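Local coordinates for putative immunoglobulin-blocking virulence protein (Mycoplasma mycoides subsp. capri, PDB 7ADK) that probably interferes with host immunoglobulins as a mycoplasma virulence factor and is found here in complex with a lipoprotein, at residues 504-518 and 544-557. Sequence-based numbering, arbitrary orientation.
Sequences LYTSGNSLKKAWSYN and KITTRITFNTLAFD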
ATOM      1  N   LEU A 504      -7.011  18.440  16.928  1.00 50.59           N
ATOM      2  CA  LEU A 504      -7.149  17.622  15.728  1.00 50.59           C
ATOM      3  C   LEU A 504      -6.042  16.572  15.763  1.00 50.59           C
ATOM      4  O   LEU A 504      -4.882  16.892  15.514  1.00 50.59           O
ATOM      5  CB  LEU A 504      -7.135  18.513  14.469  1.00 50.59           C
ATOM      6  CG  LEU A 504      -8.166  19.649  14.447  1.00 50.59           C
ATOM      7  CD1 LEU A 504      -8.168  20.329  13.095  1.00 50.59           C
ATOM      8  CD2 LEU A 504      -9.580  19.173  14.720  1.00 50.59           C
ATOM      9  N   TYR A 505      -6.397  15.344  16.122  1.00 51.42           N
ATOM     10  CA  TYR A 505      -5.481  14.254  16.461  1.00 51.42           C
ATOM     11  C   TYR A 505      -5.708  13.038  15.561  1.00 51.42           C
ATOM     12  O   TYR A 505      -6.815  12.801  15.098  1.00 51.42           O
ATOM     13  CB  TYR A 505      -5.679  13.824  17.929  1.00 51.42           C
ATOM     14  CG  TYR A 505      -5.251  14.744  19.060  1.00 51.42           C
ATOM     15  CD1 TYR A 505      -3.976  15.338  19.070  1.00 51.42           C
ATOM     16  CD2 TYR A 505      -6.077  14.879  20.189  1.00 51.42           C
ATOM     17  CE1 TYR A 505      -3.527  16.056  20.194  1.00 51.42           C
ATOM     18  CE2 TYR A 505      -5.619  15.556  21.329  1.00 51.42           C
ATOM     19  CZ  TYR A 505      -4.341  16.147  21.338  1.00 51.42           C
ATOM     20  OH  TYR A 505      -3.904  16.765  22.461  1.00 51.42           O
ATOM     21  N   THR A 506      -4.690  12.203  15.381  1.00 52.42           N
ATOM     22  CA  THR A 506      -4.839  10.840  14.832  1.00 52.42           C
ATOM     23  C   THR A 506      -3.911   9.895  15.573  1.00 52.42           C
ATOM     24  O   THR A 506      -2.928  10.340  16.155  1.00 52.42           O
ATOM     25  CB  THR A 506      -4.520  10.691  13.325  1.00 52.42           C
ATOM     26  OG1 THR A 506      -3.147  10.711  13.050  1.00 52.42           O
ATOM     27  CG2 THR A 506      -5.075  11.785  12.452  1.00 52.42           C
ATOM     28  N   SER A 507      -4.175   8.593  15.497  1.00 57.18           N
ATOM     29  CA  SER A 507      -3.232   7.547  15.915  1.00 57.18           C
ATOM     30  C   SER A 507      -2.582   6.838  14.715  1.00 57.18           C
ATOM     31  O   SER A 507      -2.314   5.639  14.779  1.00 57.18           O
ATOM     32  CB  SER A 507      -3.895   6.582  16.906  1.00 57.18           C
ATOM     33  OG  SER A 507      -4.481   7.275  18.002  1.00 57.18           O
ATOM     34  N   GLY A 508      -2.388   7.548  13.595  1.00 60.31           N
ATOM     35  CA  GLY A 508      -1.819   7.050  12.331  1.00 60.31           C
ATOM     36  C   GLY A 508      -0.761   7.981  11.731  1.00 60.31           C
ATOM     37  O   GLY A 508      -0.094   8.699  12.472  1.00 60.31           O
ATOM     38  N   ASN A 509      -0.578   7.995  10.408  1.00 59.01           N
ATOM     39  CA  ASN A 509       0.332   8.925   9.736  1.00 59.01           C
ATOM     40  C   ASN A 509      -0.290  10.324   9.604  1.00 59.01           C
ATOM     41  O   ASN A 509      -1.193  10.553   8.804  1.00 59.01           O
ATOM     42  CB  ASN A 509       0.755   8.354   8.376  1.00 59.01           C
ATOM     43  CG  ASN A 509       1.669   9.276   7.579  1.00 59.01           C
ATOM     44  OD1 ASN A 509       2.016  10.376   7.969  1.00 59.01           O
ATOM     45  ND2 ASN A 509       2.084   8.868   6.409  1.00 59.01           N
ATOM     46  N   SER A 510       0.230  11.275  10.371  1.00 57.99           N
ATOM     47  CA  SER A 510      -0.276  12.652  10.476  1.00 57.99           C
ATOM     48  C   SER A 510       0.353  13.674   9.530  1.00 57.99           C
ATOM     49  O   SER A 510       0.007  14.847   9.615  1.00 57.99           O
ATOM     50  CB  SER A 510      -0.143  13.115  11.921  1.00 57.99           C
ATOM     51  OG  SER A 510      -1.188  12.523  12.646  1.00 57.99           O
ATOM     52  N   LEU A 511       1.249  13.264   8.630  1.00 59.03           N
ATOM     53  CA  LEU A 511       1.900  14.137   7.643  1.00 59.03           C
ATOM     54  C   LEU A 511       1.747  13.621   6.198  1.00 59.03           C
ATOM     55  O   LEU A 511       2.538  13.920   5.303  1.00 59.03           O
ATOM     56  CB  LEU A 511       3.334  14.472   8.083  1.00 59.03           C
ATOM     57  CG  LEU A 511       4.316  13.288   8.078  1.00 59.03           C
ATOM     58  CD1 LEU A 511       5.722  13.808   7.798  1.00 59.03           C
ATOM     59  CD2 LEU A 511       4.361  12.551   9.417  1.00 59.03           C
ATOM     60  N   LYS A 512       0.674  12.860   5.984  1.00 61.53           N
ATOM     61  CA  LYS A 512       0.126  12.426   4.698  1.00 61.53           C
ATOM     62  C   LYS A 512      -0.501  13.620   3.954  1.00 61.53           C
ATOM     63  O   LYS A 512      -1.195  14.421   4.572  1.00 61.53           O
ATOM     64  CB  LYS A 512      -0.881  11.319   5.047  1.00 61.53           C
ATOM     65  CG  LYS A 512      -1.291  10.419   3.886  1.00 61.53           C
ATOM     66  CD  LYS A 512      -2.353   9.381   4.289  1.00 61.53           C
ATOM     67  CE  LYS A 512      -1.938   8.552   5.509  1.00 61.53           C
ATOM     68  NZ  LYS A 512      -2.792   7.358   5.688  1.00 61.53           N
ATOM     69  N   LYS A 513      -0.254  13.770   2.646  1.00 58.08           N
ATOM     70  CA  LYS A 513      -0.677  14.956   1.855  1.00 58.08           C
ATOM     71  C   LYS A 513      -2.193  15.111   1.737  1.00 58.08           C
ATOM     72  O   LYS A 513      -2.694  16.228   1.691  1.00 58.08           O
ATOM     73  CB  LYS A 513      -0.037  14.930   0.460  1.00 58.08           C
ATOM     74  CG  LYS A 513       1.470  15.188   0.507  1.00 58.08           C
ATOM     75  CD  LYS A 513       2.057  15.134  -0.903  1.00 58.08           C
ATOM     76  CE  LYS A 513       3.548  15.456  -0.856  1.00 58.08           C
ATOM     77  NZ  LYS A 513       4.169  15.365  -2.190  1.00 58.08           N
ATOM     78  N   ALA A 514      -2.924  14.008   1.748  1.00 57.44           N
ATOM     79  CA  ALA A 514      -4.369  13.964   1.933  1.00 57.44           C
ATOM     80  C   ALA A 514      -4.760  14.139   3.414  1.00 57.44           C
ATOM     81  O   ALA A 514      -5.344  13.251   4.005  1.00 57.44           O
ATOM     82  CB  ALA A 514      -4.896  12.655   1.331  1.00 57.44           C
ATOM     83  N   TRP A 515      -4.425  15.265   4.026  1.00 54.42           N
ATOM     84  CA  TRP A 515      -5.031  15.795   5.248  1.00 54.42           C
ATOM     85  C   TRP A 515      -5.432  17.229   4.934  1.00 54.42           C
ATOM     86  O   TRP A 515      -4.584  18.049   4.573  1.00 54.42           O
ATOM     87  CB  TRP A 515      -4.076  15.770   6.453  1.00 54.42           C
ATOM     88  CG  TRP A 515      -4.005  14.493   7.221  1.00 54.42           C
ATOM     89  CD1 TRP A 515      -2.921  13.698   7.343  1.00 54.42           C
ATOM     90  CD2 TRP A 515      -5.040  13.880   8.041  1.00 54.42           C
ATOM     91  NE1 TRP A 515      -3.233  12.596   8.104  1.00 54.42           N
ATOM     92  CE2 TRP A 515      -4.548  12.630   8.503  1.00 54.42           C
ATOM     93  CE3 TRP A 515      -6.348  14.239   8.425  1.00 54.42           C
ATOM     94  CZ2 TRP A 515      -5.362  11.729   9.188  1.00 54.42           C
ATOM     95  CZ3 TRP A 515      -7.150  13.366   9.179  1.00 54.42           C
ATOM     96  CH2 TRP A 515      -6.669  12.098   9.525  1.00 54.42           C
ATOM     97  N   SER A 516      -6.713  17.555   5.090  1.00 56.15           N
ATOM     98  CA  SER A 516      -7.232  18.889   4.789  1.00 56.15           C
ATOM     99  C   SER A 516      -8.040  19.447   5.950  1.00 56.15           C
ATOM    100  O   SER A 516      -8.629  18.694   6.717  1.00 56.15           O
ATOM    101  CB  SER A 516      -8.133  18.851   3.568  1.00 56.15           C
ATOM    102  OG  SER A 516      -7.606  18.145   2.480  1.00 56.15           O
ATOM    103  N   TYR A 517      -8.155  20.760   6.026  1.00 54.89           N
ATOM    104  CA  TYR A 517      -9.168  21.432   6.822  1.00 54.89           C
ATOM    105  C   TYR A 517      -9.829  22.499   5.964  1.00 54.89           C
ATOM    106  O   TYR A 517      -9.221  23.048   5.043  1.00 54.89           O
ATOM    107  CB  TYR A 517      -8.571  21.983   8.124  1.00 54.89           C
ATOM    108  CG  TYR A 517      -7.574  23.118   7.986  1.00 54.89           C
ATOM    109  CD1 TYR A 517      -6.249  22.835   7.637  1.00 54.89           C
ATOM    110  CD2 TYR A 517      -7.951  24.449   8.234  1.00 54.89           C
ATOM    111  CE1 TYR A 517      -5.294  23.859   7.547  1.00 54.89           C
ATOM    112  CE2 TYR A 517      -7.004  25.483   8.127  1.00 54.89           C
ATOM    113  CZ  TYR A 517      -5.666  25.188   7.804  1.00 54.89           C
ATOM    114  OH  TYR A 517      -4.733  26.165   7.790  1.00 54.89           O
ATOM    115  N   ASN A 518     -11.087  22.796   6.259  1.00 59.42           N
ATOM    116  CA  ASN A 518     -11.718  23.995   5.736  1.00 59.42           C
ATOM    117  C   ASN A 518     -11.309  25.163   6.645  1.00 59.42           C
ATOM    118  O   ASN A 518     -11.592  25.112   7.839  1.00 59.42           O
ATOM    119  CB  ASN A 518     -13.234  23.778   5.649  1.00 59.42           C
ATOM    120  CG  ASN A 518     -13.932  24.850   4.840  1.00 59.42           C
ATOM    121  OD1 ASN A 518     -13.595  26.013   4.896  1.00 59.42           O
ATOM    122  ND2 ASN A 518     -14.914  24.497   4.064  1.00 59.42           N
ATOM    123  N   LYS A 544       0.843   2.026  17.922  1.00 75.75           N
ATOM    124  CA  LYS A 544      -0.009   3.201  17.707  1.00 75.75           C
ATOM    125  C   LYS A 544       0.569   4.372  18.496  1.00 75.75           C
ATOM    126  O   LYS A 544       0.691   4.290  19.713  1.00 75.75           O
ATOM    127  CB  LYS A 544      -1.479   2.900  18.080  1.00 75.75           C
ATOM    128  CG  LYS A 544      -2.117   1.689  17.369  1.00 75.75           C
ATOM    129  CD  LYS A 544      -2.221   1.761  15.832  1.00 75.75           C
ATOM    130  CE  LYS A 544      -3.371   2.654  15.359  1.00 75.75           C
ATOM    131  NZ  LYS A 544      -3.360   2.896  13.908  1.00 75.75           N
ATOM    132  N   ILE A 545       0.905   5.452  17.808  1.00 63.93           N
ATOM    133  CA  ILE A 545       1.383   6.712  18.382  1.00 63.93           C
ATOM    134  C   ILE A 545       0.397   7.814  18.010  1.00 63.93           C
ATOM    135  O   ILE A 545      -0.042   7.877  16.869  1.00 63.93           O
ATOM    136  CB  ILE A 545       2.825   7.029  17.907  1.00 63.93           C
ATOM    137  CG1 ILE A 545       3.849   5.950  18.306  1.00 63.93           C
ATOM    138  CG2 ILE A 545       3.314   8.403  18.379  1.00 63.93           C
ATOM    139  CD1 ILE A 545       4.071   5.759  19.804  1.00 63.93           C
ATOM    140  N   THR A 546       0.049   8.676  18.954  1.00 53.36           N
ATOM    141  CA  THR A 546      -0.930   9.748  18.765  1.00 53.36           C
ATOM    142  C   THR A 546      -0.259  11.111  18.694  1.00 53.36           C
ATOM    143  O   THR A 546       0.651  11.409  19.461  1.00 53.36           O
ATOM    144  CB  THR A 546      -2.006   9.684  19.849  1.00 53.36           C
ATOM    145  OG1 THR A 546      -2.627   8.414  19.818  1.00 53.36           O
ATOM    146  CG2 THR A 546      -3.130  10.689  19.639  1.00 53.36           C
ATOM    147  N   THR A 547      -0.681  11.952  17.760  1.00 54.46           N
ATOM    148  CA  THR A 547      -0.071  13.261  17.488  1.00 54.46           C
ATOM    149  C   THR A 547      -1.079  14.227  16.873  1.00 54.46           C
ATOM    150  O   THR A 547      -2.072  13.798  16.287  1.00 54.46           O
ATOM    151  CB  THR A 547       1.166  13.074  16.591  1.00 54.46           C
ATOM    152  OG1 THR A 547       1.793  14.289  16.278  1.00 54.46           O
ATOM    153  CG2 THR A 547       0.863  12.394  15.280  1.00 54.46           C
ATOM    154  N   ARG A 548      -0.839  15.534  16.963  1.00 55.17           N
ATOM    155  CA  ARG A 548      -1.583  16.520  16.172  1.00 55.17           C
ATOM    156  C   ARG A 548      -1.302  16.373  14.675  1.00 55.17           C
ATOM    157  O   ARG A 548      -0.172  16.083  14.281  1.00 55.17           O
ATOM    158  CB  ARG A 548      -1.375  17.937  16.721  1.00 55.17           C
ATOM    159  CG  ARG A 548       0.013  18.570  16.573  1.00 55.17           C
ATOM    160  CD  ARG A 548       0.344  19.160  15.201  1.00 55.17           C
ATOM    161  NE  ARG A 548       1.484  20.070  15.295  1.00 55.17           N
ATOM    162  CZ  ARG A 548       2.183  20.589  14.315  1.00 55.17           C
ATOM    163  NH1 ARG A 548       1.893  20.387  13.074  1.00 55.17           N
ATOM    164  NH2 ARG A 548       3.220  21.312  14.578  1.00 55.17           N
ATOM    165  N   ILE A 549      -2.313  16.595  13.841  1.00 53.92           N
ATOM    166  CA  ILE A 549      -2.177  16.514  12.379  1.00 53.92           C
ATOM    167  C   ILE A 549      -1.367  17.703  11.848  1.00 53.92           C
ATOM    168  O   ILE A 549      -1.542  18.837  12.291  1.00 53.92           O
ATOM    169  CB  ILE A 549      -3.547  16.389  11.684  1.00 53.92           C
ATOM    170  CG1 ILE A 549      -4.307  15.119  12.071  1.00 53.92           C
ATOM    171  CG2 ILE A 549      -3.430  16.392  10.166  1.00 53.92           C
ATOM    172  CD1 ILE A 549      -5.815  15.302  12.026  1.00 53.92           C
ATOM    173  N   THR A 550      -0.504  17.465  10.860  1.00 55.51           N
ATOM    174  CA  THR A 550       0.081  18.515  10.020  1.00 55.51           C
ATOM    175  C   THR A 550      -0.792  18.702   8.788  1.00 55.51           C
ATOM    176  O   THR A 550      -1.051  17.752   8.051  1.00 55.51           O
ATOM    177  CB  THR A 550       1.507  18.166   9.581  1.00 55.51           C
ATOM    178  OG1 THR A 550       2.349  18.149  10.696  1.00 55.51           O
ATOM    179  CG2 THR A 550       2.109  19.182   8.621  1.00 55.51           C
ATOM    180  N   PHE A 551      -1.226  19.934   8.547  1.00 54.58           N
ATOM    181  CA  PHE A 551      -2.029  20.285   7.390  1.00 54.58           C
ATOM    182  C   PHE A 551      -1.257  21.197   6.450  1.00 54.58           C
ATOM    183  O   PHE A 551      -0.925  22.322   6.803  1.00 54.58           O
ATOM    184  CB  PHE A 551      -3.304  20.976   7.859  1.00 54.58           C
ATOM    185  CG  PHE A 551      -4.207  20.134   8.724  1.00 54.58           C
ATOM    186  CD1 PHE A 551      -5.134  19.274   8.128  1.00 54.58           C
ATOM    187  CD2 PHE A 551      -4.153  20.242  10.119  1.00 54.58           C
ATOM    188  CE1 PHE A 551      -6.022  18.541   8.923  1.00 54.58           C
ATOM    189  CE2 PHE A 551      -5.038  19.505  10.912  1.00 54.58           C
ATOM    190  CZ  PHE A 551      -5.975  18.658  10.314  1.00 54.58           C
ATOM    191  N   ASN A 552      -1.027  20.755   5.220  1.00 52.90           N
ATOM    192  CA  ASN A 552      -0.531  21.608   4.143  1.00 52.90           C
ATOM    193  C   ASN A 552      -1.613  21.936   3.090  1.00 52.90           C
ATOM    194  O   ASN A 552      -1.310  22.595   2.104  1.00 52.90           O
ATOM    195  CB  ASN A 552       0.754  20.985   3.565  1.00 52.90           C
ATOM    196  CG  ASN A 552       1.830  22.019   3.297  1.00 52.90           C
ATOM    197  OD1 ASN A 552       1.666  22.950   2.528  1.00 52.90           O
ATOM    198  ND2 ASN A 552       2.963  21.918   3.927  1.00 52.90           N
ATOM    199  N   THR A 553      -2.866  21.516   3.292  1.00 53.38           N
ATOM    200  CA  THR A 553      -3.997  21.717   2.366  1.00 53.38           C
ATOM    201  C   THR A 553      -5.083  22.579   2.992  1.00 53.38           C
ATOM    202  O   THR A 553      -5.464  22.356   4.134  1.00 53.38           O
ATOM    203  CB  THR A 553      -4.626  20.384   1.919  1.00 53.38           C
ATOM    204  OG1 THR A 553      -3.691  19.624   1.221  1.00 53.38           O
ATOM    205  CG2 THR A 553      -5.813  20.519   0.976  1.00 53.38           C
ATOM    206  N   LEU A 554      -5.637  23.499   2.200  1.00 51.28           N
ATOM    207  CA  LEU A 554      -6.920  24.143   2.448  1.00 51.28           C
ATOM    208  C   LEU A 554      -7.974  23.551   1.503  1.00 51.28           C
ATOM    209  O   LEU A 554      -7.797  23.597   0.292  1.00 51.28           O
ATOM    210  CB  LEU A 554      -6.789  25.659   2.237  1.00 51.28           C
ATOM    211  CG  LEU A 554      -5.729  26.369   3.077  1.00 51.28           C
ATOM    212  CD1 LEU A 554      -5.804  27.865   2.824  1.00 51.28           C
ATOM    213  CD2 LEU A 554      -5.933  26.102   4.553  1.00 51.28           C
ATOM    214  N   ALA A 555      -9.071  23.015   2.038  1.00 59.77           N
ATOM    215  CA  ALA A 555     -10.136  22.375   1.267  1.00 59.77           C
ATOM    216  C   ALA A 555     -11.497  23.028   1.533  1.00 59.77           C
ATOM    217  O   ALA A 555     -12.071  22.848   2.597  1.00 59.77           O
ATOM    218  CB  ALA A 555     -10.166  20.883   1.578  1.00 59.77           C
ATOM    219  N   PHE A 556     -12.040  23.767   0.571  1.00 65.61           N
ATOM    220  CA  PHE A 556     -13.353  24.403   0.679  1.00 65.61           C
ATOM    221  C   PHE A 556     -14.494  23.429   0.340  1.00 65.61           C
ATOM    222  O   PHE A 556     -14.305  22.502  -0.446  1.00 65.61           O
ATOM    223  CB  PHE A 556     -13.358  25.677  -0.163  1.00 65.61           C
ATOM    224  CG  PHE A 556     -12.393  26.723   0.355  1.00 65.61           C
ATOM    225  CD1 PHE A 556     -12.816  27.626   1.344  1.00 65.61           C
ATOM    226  CD2 PHE A 556     -11.074  26.784  -0.121  1.00 65.61           C
ATOM    227  CE1 PHE A 556     -11.934  28.599   1.838  1.00 65.61           C
ATOM    228  CE2 PHE A 556     -10.192  27.759   0.373  1.00 65.61           C
ATOM    229  CZ  PHE A 556     -10.622  28.669   1.349  1.00 65.61           C
ATOM    230  N   ASP A 557     -15.667  23.618   0.937  1.00 75.74           N
ATOM    231  CA  ASP A 557     -16.834  22.751   0.757  1.00 75.74           C
ATOM    232  C   ASP A 557     -17.881  23.407  -0.165  1.00 75.74           C
ATOM    233  O   ASP A 557     -17.765  24.573  -0.541  1.00 75.74           O
ATOM    234  CB  ASP A 557     -17.383  22.308   2.131  1.00 75.74           C
ATOM    235  CG  ASP A 557     -18.105  20.947   2.111  1.00 75.74           C
ATOM    236  OD1 ASP A 557     -18.358  20.395   1.016  1.00 75.74           O
ATOM    237  OD2 ASP A 557     -18.401  20.404   3.202  1.00 75.74           O
TER
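Ser507 OG and Thr546 OG1 meet at 2.8 Å, a hydroxyl pair whose direction is left open. Beside it the bent chain of Lys544 brings NZ to Ser507 O, 3.1 Å away and above the carbonyl plane. Next along the chains, Thr506 and Thr547 form an antiparallel hydrogen-bonded pair, and each backbone N donates to the other residue's carbonyl. Ile549 N continues the pairing to Leu504 O. After the reversal at Ser507 to Asn509 the chain runs alongside 549-550, where Ser510 O takes the N-H of Thr550 at 2.9 Å. Thr506 OG1, held between its own N and carbonyl carbon (chi1 76°), accepts from Gly508 N, closing an ST turn at the reversal, and donates to Ser510 OG on the returning chain.

Ile549 is the central wedge. Its CG2 lies over one face of the Trp515 indole, 3.8 Å from the five-membered ring's centroid, and also sits over the centre of the Phe551 ring; its CD1 reaches Trp515 CZ3 and Thr506 CG2. The indole is fixed in rotation by NE1, which donates almost straight (175°) to Asn509 O, in the carbonyl plane on a lone pair. On the other face of Phe551, Tyr517 presents its edge in a T-shaped stack, with centroids 5.3 Å apart and planes at 74°. Leu554 CD2 touches Tyr517 CZ at 3.4 Å, while Ala555 N donates to Tyr517 O.

The paired segments thus bridge two sheets: strands 502-506 and 547-548 run antiparallel in a mixed sheet, with 473-481 flanking 502-506, whereas 516-517 and 553-555 are parallel neighbours in another. Helix 364-369 packs on Tyr505 and Thr546, helix 567-579 on Tyr517 and Leu554, and strand 608-610 lies along 553-555.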